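Local coordinates for protein beta-agarase AgaA (Microbulbifer thermotolerans, PDB 3WZ1) that hydrolyses beta-1,4-galactosidic linkages inside agarose chains, as a family 16 glycoside hydrolase, releasing mainly neoagarotetraose, at residues A[123-129]-A[226-232]; A[154-158]-A[217-223]. The contacts are given in a common frame with arbitrary orientation. Residues are numbered along the deposited sequence.

The two contacts lie in the GH16 catalytic domain, a beta-jelly roll, with their centres about 10 Å apart. Segment 123-129 leads into strand 128-135, which pairs antiparallel with strand 150-158. T127 O to F157 N and E129 O to H155 N are each 2.9 Å, probable hydrogen bonds. Segments 217-223 and 226-232 lie along one connection from the end of helix 214-217 to strand 232-239, where T223 O accepts a hydrogen bond from T226 OG1. Contact 1 holds a sodium site. Between nearest atoms, the T223 side chain lies about 4 Å from this ion, and that of E129, the predicted nucleophile, about 3 Å from F157 and 5 Å from E134, the predicted proton donor.

Contact 1 (A[123-129]-A[226-232]); sequences SADSTEE and TGLSKPM. With NA (sodium ion), chain C.
Segment 123-129 forms the tight hairpin connection between antiparallel strands 116-123 and 128-135 of the GH16 jelly roll. The second strand carries E129 and E134, the predicted nucleophile and proton donor. A type I turn runs from S123 to S126, with S126 N to S123 O at 2.9 Å, and S123 N hydrogen-bonds E128 O at 2.9 Å. Segment 226-232 is an irregular loop running antiparallel to it, with CA-CA distances of 4.2 Å for S123-M232 and 6.2 Å for E128-L228. L228 centres an inverse gamma turn.

E128 (chi1 m, chi2 t) points toward the loop. Sodium is bound by E128 OE2 (2.3 Å), T226 OG1, G227 O and S229 OG (2.4 Å each) and water 3 (2.6 Å). T226 OG1 also hydrogen-bonds T223 O.

E128 OE1 accepts from S229 N (2.9 Å) and K230 N (3.0 Å). D125 OD1 accepts from T127 N (3.1 Å) in an Asx turn, and also from S123 OG (2.8 Å) and T127 OG1 (2.7 Å).

The extended K230 (mttt) forms a salt bridge from NZ to D125 OD2 (2.8 Å) and donates to T127 OG1 (2.9 Å). Water 2 joins K230 NZ (3.0 Å) to E128 OE2 (2.6 Å).

M232 CE lies 3.8 Å from E128 CB.

The E128 charge is met by sodium and two amides, tying loop to strand; the E129 CA-CB bond turns away.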
loop_
_atom_site.group_PDB
_atom_site.type_symbol
_atom_site.label_atom_id
_atom_site.label_comp_id
_atom_site.label_asym_id
_atom_site.label_seq_id
_atom_site.Cartn_x
_atom_site.Cartn_y
_atom_site.Cartn_z
ATOM N N SER A 123 -6.522 -10.196 3.103
ATOM C CA SER A 123 -7.401 -10.975 3.972
ATOM C C SER A 123 -6.593 -11.809 4.957
ATOM O O SER A 123 -5.434 -12.134 4.701
ATOM C CB SER A 123 -8.349 -11.860 3.138
ATOM O OG SER A 123 -7.627 -12.822 2.395
ATOM N N ALA A 124 -7.208 -12.171 6.082
ATOM C CA ALA A 124 -6.506 -12.917 7.123
ATOM C C ALA A 124 -5.894 -14.226 6.626
ATOM O O ALA A 124 -4.869 -14.668 7.149
ATOM C CB ALA A 124 -7.474 -13.214 8.249
ATOM N N ASP A 125 -6.529 -14.833 5.632
ATOM C CA ASP A 125 -6.086 -16.103 5.070
ATOM C C ASP A 125 -5.159 -15.959 3.866
ATOM O O ASP A 125 -4.799 -16.957 3.232
ATOM C CB ASP A 125 -7.294 -17.018 4.756
ATOM C CG ASP A 125 -8.134 -16.551 3.568
ATOM O OD1 ASP A 125 -7.795 -15.545 2.915
ATOM O OD2 ASP A 125 -9.149 -17.227 3.265
ATOM N N SER A 126 -4.771 -14.716 3.534
ATOM C CA SER A 126 -3.835 -14.434 2.428
ATOM C C SER A 126 -4.309 -14.855 1.039
ATOM O O SER A 126 -3.487 -15.093 0.158
ATOM C CB SER A 126 -2.457 -15.055 2.701
ATOM O OG SER A 126 -1.878 -14.485 3.841
ATOM N N THR A 127 -5.626 -14.914 0.820
ATOM C CA THR A 127 -6.154 -15.294 -0.480
ATOM C C THR A 127 -6.648 -14.121 -1.310
ATOM O O THR A 127 -6.772 -14.253 -2.512
ATOM C CB THR A 127 -7.310 -16.316 -0.370
ATOM O OG1 THR A 127 -8.421 -15.746 0.335
ATOM C CG2 THR A 127 -6.833 -17.594 0.322
ATOM N N GLU A 128 -6.922 -12.971 -0.677
ATOM C CA GLU A 128 -7.494 -11.821 -1.380
ATOM C C GLU A 128 -6.742 -10.556 -0.996
ATOM O O GLU A 128 -6.560 -10.280 0.198
ATOM C CB GLU A 128 -9.000 -11.696 -1.088
ATOM C CG GLU A 128 -9.798 -12.879 -1.623
ATOM C CD GLU A 128 -11.260 -12.868 -1.275
ATOM O OE1 GLU A 128 -11.807 -11.812 -0.863
ATOM O OE2 GLU A 128 -11.865 -13.972 -1.414
ATOM N N GLU A 129 -6.315 -9.805 -2.013
ATOM C CA GLU A 129 -5.420 -8.658 -1.853
ATOM C C GLU A 129 -5.826 -7.519 -2.774
ATOM O O GLU A 129 -6.120 -7.751 -3.950
ATOM C CB GLU A 129 -3.976 -9.077 -2.172
ATOM C CG GLU A 129 -2.972 -7.925 -2.310
ATOM C CD GLU A 129 -1.538 -8.385 -2.516
ATOM O OE1 GLU A 129 -1.245 -9.594 -2.343
ATOM O OE2 GLU A 129 -0.682 -7.540 -2.847
ATOM N N THR A 226 -16.930 -15.649 -5.382
ATOM C CA THR A 226 -17.195 -14.686 -4.312
ATOM C C THR A 226 -16.546 -13.317 -4.522
ATOM O O THR A 226 -16.971 -12.344 -3.878
ATOM C CB THR A 226 -16.754 -15.225 -2.941
ATOM O OG1 THR A 226 -15.326 -15.394 -2.914
ATOM C CG2 THR A 226 -17.402 -16.572 -2.622
ATOM N N GLY A 227 -15.542 -13.241 -5.393
ATOM C CA GLY A 227 -14.832 -11.984 -5.647
ATOM C C GLY A 227 -14.005 -11.500 -4.473
ATOM O O GLY A 227 -13.671 -12.256 -3.560
ATOM N N LEU A 228 -13.691 -10.207 -4.496
ATOM C CA LEU A 228 -12.900 -9.577 -3.429
ATOM C C LEU A 228 -13.847 -9.190 -2.316
ATOM O O LEU A 228 -14.399 -8.095 -2.298
ATOM C CB LEU A 228 -12.162 -8.369 -3.977
ATOM C CG LEU A 228 -11.146 -8.682 -5.064
ATOM C CD1 LEU A 228 -10.677 -7.407 -5.734
ATOM C CD2 LEU A 228 -9.984 -9.470 -4.476
ATOM N N SER A 229 -14.075 -10.132 -1.416
ATOM C CA SER A 229 -15.179 -10.045 -0.444
ATOM C C SER A 229 -14.782 -10.245 1.009
ATOM O O SER A 229 -15.547 -9.888 1.899
ATOM C CB SER A 229 -16.255 -11.061 -0.822
ATOM O OG SER A 229 -15.755 -12.391 -0.715
ATOM N N LYS A 230 -13.610 -10.829 1.269
ATOM C CA LYS A 230 -13.169 -11.083 2.625
ATOM C C LYS A 230 -12.726 -9.786 3.287
ATOM O O LYS A 230 -12.241 -8.871 2.601
ATOM C CB LYS A 230 -12.029 -12.105 2.646
ATOM C CG LYS A 230 -12.475 -13.476 2.157
ATOM C CD LYS A 230 -11.332 -14.448 1.902
ATOM C CE LYS A 230 -11.928 -15.779 1.479
ATOM N NZ LYS A 230 -10.955 -16.843 1.119
ATOM N N PRO A 231 -12.889 -9.686 4.619
ATOM C CA PRO A 231 -12.326 -8.505 5.276
ATOM C C PRO A 231 -10.824 -8.427 5.040
ATOM O O PRO A 231 -10.155 -9.468 4.993
ATOM C CB PRO A 231 -12.621 -8.742 6.748
ATOM C CG PRO A 231 -13.736 -9.749 6.775
ATOM C CD PRO A 231 -13.501 -10.617 5.587
ATOM N N MET A 232 -10.300 -7.216 4.857
ATOM C CA MET A 232 -8.871 -7.069 4.589
ATOM C C MET A 232 -8.229 -6.082 5.544
ATOM O O MET A 232 -8.794 -5.028 5.851
ATOM C CB MET A 232 -8.615 -6.593 3.160
ATOM C CG MET A 232 -9.111 -7.551 2.095
ATOM S SD MET A 232 -8.639 -6.963 0.462
ATOM C CE MET A 232 -9.703 -7.993 -0.554
HETATM NA NA NA C . -14.109 -13.720 -1.767
HETATM O O HOH W 1 -10.050 -11.611 6.602
HETATM O O HOH W 2 -10.964 -16.391 -1.808
HETATM O O HOH W 3 -15.032 -15.162 0.205
#

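Contact 2 (A[154-158]-A[217-223]); sequences HHVFI and IDPNGFT
Segment 154-158 is extended, the end of strand 150-158. Segment 217-223 leaves helix 214-217 at D218 and makes a type I turn from D218 to G221, with G221 N to D218 O at 3.2 Å. The segments run in the same general sense, with CA-CA distances of 8.0 Å for H154-I217 and 6.2 Å for I158-F222. H154 and V156 point toward the loop. H155 and F157 point away, to the face where their side chains touch E129, the predicted nucleophile. The contact therefore covers the other face of this jelly-roll strand. H154 (chi1 p) donates from NE2 to I217 O at 2.9 Å, the last helical carbonyl. The D218 carboxylate (chi1 t) closes the turn: OD1 accepts from F222 N (2.9 Å), OD2 from T223 N (2.8 Å) and T223 OG1 (2.7 Å). F222 (chi1 m) packs CD1 on I158 CD1 (3.4 Å). Its CD2 lies 3.5 Å from V156 O, at the ring edge, and 3.9 Å from V156 CG2. V156 CG1 meets T223 CG2 at 3.5 Å.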
loop_
_atom_site.group_PDB
_atom_site.type_symbol
_atom_site.label_atom_id
_atom_site.label_comp_id
_atom_site.label_asym_id
_atom_site.label_seq_id
_atom_site.Cartn_x
_atom_site.Cartn_y
_atom_site.Cartn_z
ATOM N N HIS A 154 -4.380 -5.864 -7.916
ATOM C CA HIS A 154 -4.965 -6.674 -6.854
ATOM C C HIS A 154 -4.559 -8.101 -7.139
ATOM O O HIS A 154 -4.152 -8.401 -8.263
ATOM C CB HIS A 154 -6.497 -6.550 -6.809
ATOM C CG HIS A 154 -7.202 -7.361 -7.854
ATOM N ND1 HIS A 154 -7.479 -6.873 -9.110
ATOM C CD2 HIS A 154 -7.661 -8.636 -7.836
ATOM C CE1 HIS A 154 -8.097 -7.800 -9.815
ATOM N NE2 HIS A 154 -8.211 -8.883 -9.070
ATOM N N HIS A 155 -4.626 -8.959 -6.131
ATOM C CA HIS A 155 -4.325 -10.385 -6.336
ATOM C C HIS A 155 -5.391 -11.259 -5.734
ATOM O O HIS A 155 -5.983 -10.929 -4.706
ATOM C CB HIS A 155 -3.000 -10.757 -5.691
ATOM C CG HIS A 155 -1.807 -10.090 -6.296
ATOM N ND1 HIS A 155 -0.877 -10.776 -7.055
ATOM C CD2 HIS A 155 -1.375 -8.807 -6.243
ATOM C CE1 HIS A 155 0.066 -9.940 -7.450
ATOM N NE2 HIS A 155 -0.210 -8.736 -6.969
ATOM N N VAL A 156 -5.601 -12.413 -6.359
ATOM C CA VAL A 156 -6.315 -13.493 -5.705
ATOM C C VAL A 156 -5.409 -14.710 -5.793
ATOM O O VAL A 156 -4.730 -14.915 -6.811
ATOM C CB VAL A 156 -7.716 -13.744 -6.292
ATOM C CG1 VAL A 156 -8.642 -12.567 -5.995
ATOM C CG2 VAL A 156 -7.662 -14.009 -7.787
ATOM N N PHE A 157 -5.372 -15.466 -4.705
ATOM C CA PHE A 157 -4.477 -16.618 -4.577
ATOM C C PHE A 157 -5.230 -17.890 -4.248
ATOM O O PHE A 157 -6.303 -17.872 -3.634
ATOM C CB PHE A 157 -3.486 -16.413 -3.427
ATOM C CG PHE A 157 -2.658 -15.156 -3.521
ATOM C CD1 PHE A 157 -1.444 -15.149 -4.198
ATOM C CD2 PHE A 157 -3.061 -13.985 -2.886
ATOM C CE1 PHE A 157 -0.679 -13.989 -4.280
ATOM C CE2 PHE A 157 -2.302 -12.844 -2.969
ATOM C CZ PHE A 157 -1.113 -12.838 -3.662
ATOM N N ILE A 158 -4.625 -19.011 -4.635
ATOM C CA ILE A 158 -4.877 -20.284 -3.981
ATOM C C ILE A 158 -3.573 -20.582 -3.248
ATOM O O ILE A 158 -2.498 -20.455 -3.832
ATOM C CB ILE A 158 -5.230 -21.402 -4.978
ATOM C CG1 ILE A 158 -6.605 -21.145 -5.615
ATOM C CG2 ILE A 158 -5.208 -22.759 -4.267
ATOM C CD1 ILE A 158 -6.861 -21.932 -6.891
ATOM N N ILE A 217 -11.417 -9.330 -12.513
ATOM C CA ILE A 217 -11.208 -9.507 -11.071
ATOM C C ILE A 217 -10.696 -10.911 -10.753
ATOM O O ILE A 217 -9.801 -11.077 -9.955
ATOM C CB ILE A 217 -12.503 -9.195 -10.275
ATOM C CG1 ILE A 217 -12.835 -7.698 -10.356
ATOM C CG2 ILE A 217 -12.412 -9.668 -8.820
ATOM C CD1 ILE A 217 -12.061 -6.790 -9.407
ATOM N N ASP A 218 -11.291 -11.929 -11.364
ATOM C CA ASP A 218 -10.956 -13.319 -11.029
ATOM C C ASP A 218 -11.359 -14.271 -12.151
ATOM O O ASP A 218 -12.221 -15.145 -11.948
ATOM C CB ASP A 218 -11.651 -13.722 -9.727
ATOM C CG ASP A 218 -11.326 -15.137 -9.285
ATOM O OD1 ASP A 218 -10.211 -15.639 -9.592
ATOM O OD2 ASP A 218 -12.186 -15.737 -8.588
ATOM N N PRO A 219 -10.722 -14.115 -13.319
ATOM C CA PRO A 219 -11.144 -14.948 -14.449
ATOM C C PRO A 219 -10.863 -16.435 -14.236
ATOM O O PRO A 219 -11.563 -17.265 -14.829
ATOM C CB PRO A 219 -10.351 -14.379 -15.627
ATOM C CG PRO A 219 -9.123 -13.788 -15.002
ATOM C CD PRO A 219 -9.611 -13.216 -13.687
ATOM N N ASN A 220 -9.889 -16.779 -13.397
ATOM C CA ASN A 220 -9.550 -18.190 -13.131
ATOM C C ASN A 220 -10.383 -18.861 -12.027
ATOM O O ASN A 220 -10.227 -20.051 -11.749
ATOM C CB ASN A 220 -8.056 -18.316 -12.825
ATOM C CG ASN A 220 -7.186 -17.779 -13.953
ATOM O OD1 ASN A 220 -7.494 -17.955 -15.134
ATOM N ND2 ASN A 220 -6.102 -17.124 -13.597
ATOM N N GLY A 221 -11.271 -18.105 -11.382
ATOM C CA GLY A 221 -12.173 -18.681 -10.397
ATOM C C GLY A 221 -11.539 -19.019 -9.073
ATOM O O GLY A 221 -12.073 -19.839 -8.330
ATOM N N PHE A 222 -10.414 -18.372 -8.738
ATOM C CA PHE A 222 -9.734 -18.640 -7.479
ATOM C C PHE A 222 -10.551 -18.292 -6.235
ATOM O O PHE A 222 -10.306 -18.849 -5.160
ATOM C CB PHE A 222 -8.386 -17.900 -7.394
ATOM C CG PHE A 222 -7.351 -18.324 -8.412
ATOM C CD1 PHE A 222 -7.492 -19.462 -9.185
ATOM C CD2 PHE A 222 -6.193 -17.568 -8.551
ATOM C CE1 PHE A 222 -6.504 -19.825 -10.097
ATOM C CE2 PHE A 222 -5.207 -17.920 -9.453
ATOM C CZ PHE A 222 -5.365 -19.049 -10.233
ATOM N N THR A 223 -11.492 -17.353 -6.364
ATOM C CA THR A 223 -12.367 -16.992 -5.264
ATOM C C THR A 223 -13.678 -17.792 -5.236
ATOM O O THR A 223 -14.527 -17.528 -4.402
ATOM C CB THR A 223 -12.735 -15.492 -5.283
ATOM O OG1 THR A 223 -13.649 -15.210 -6.344
ATOM C CG2 THR A 223 -11.474 -14.617 -5.421
#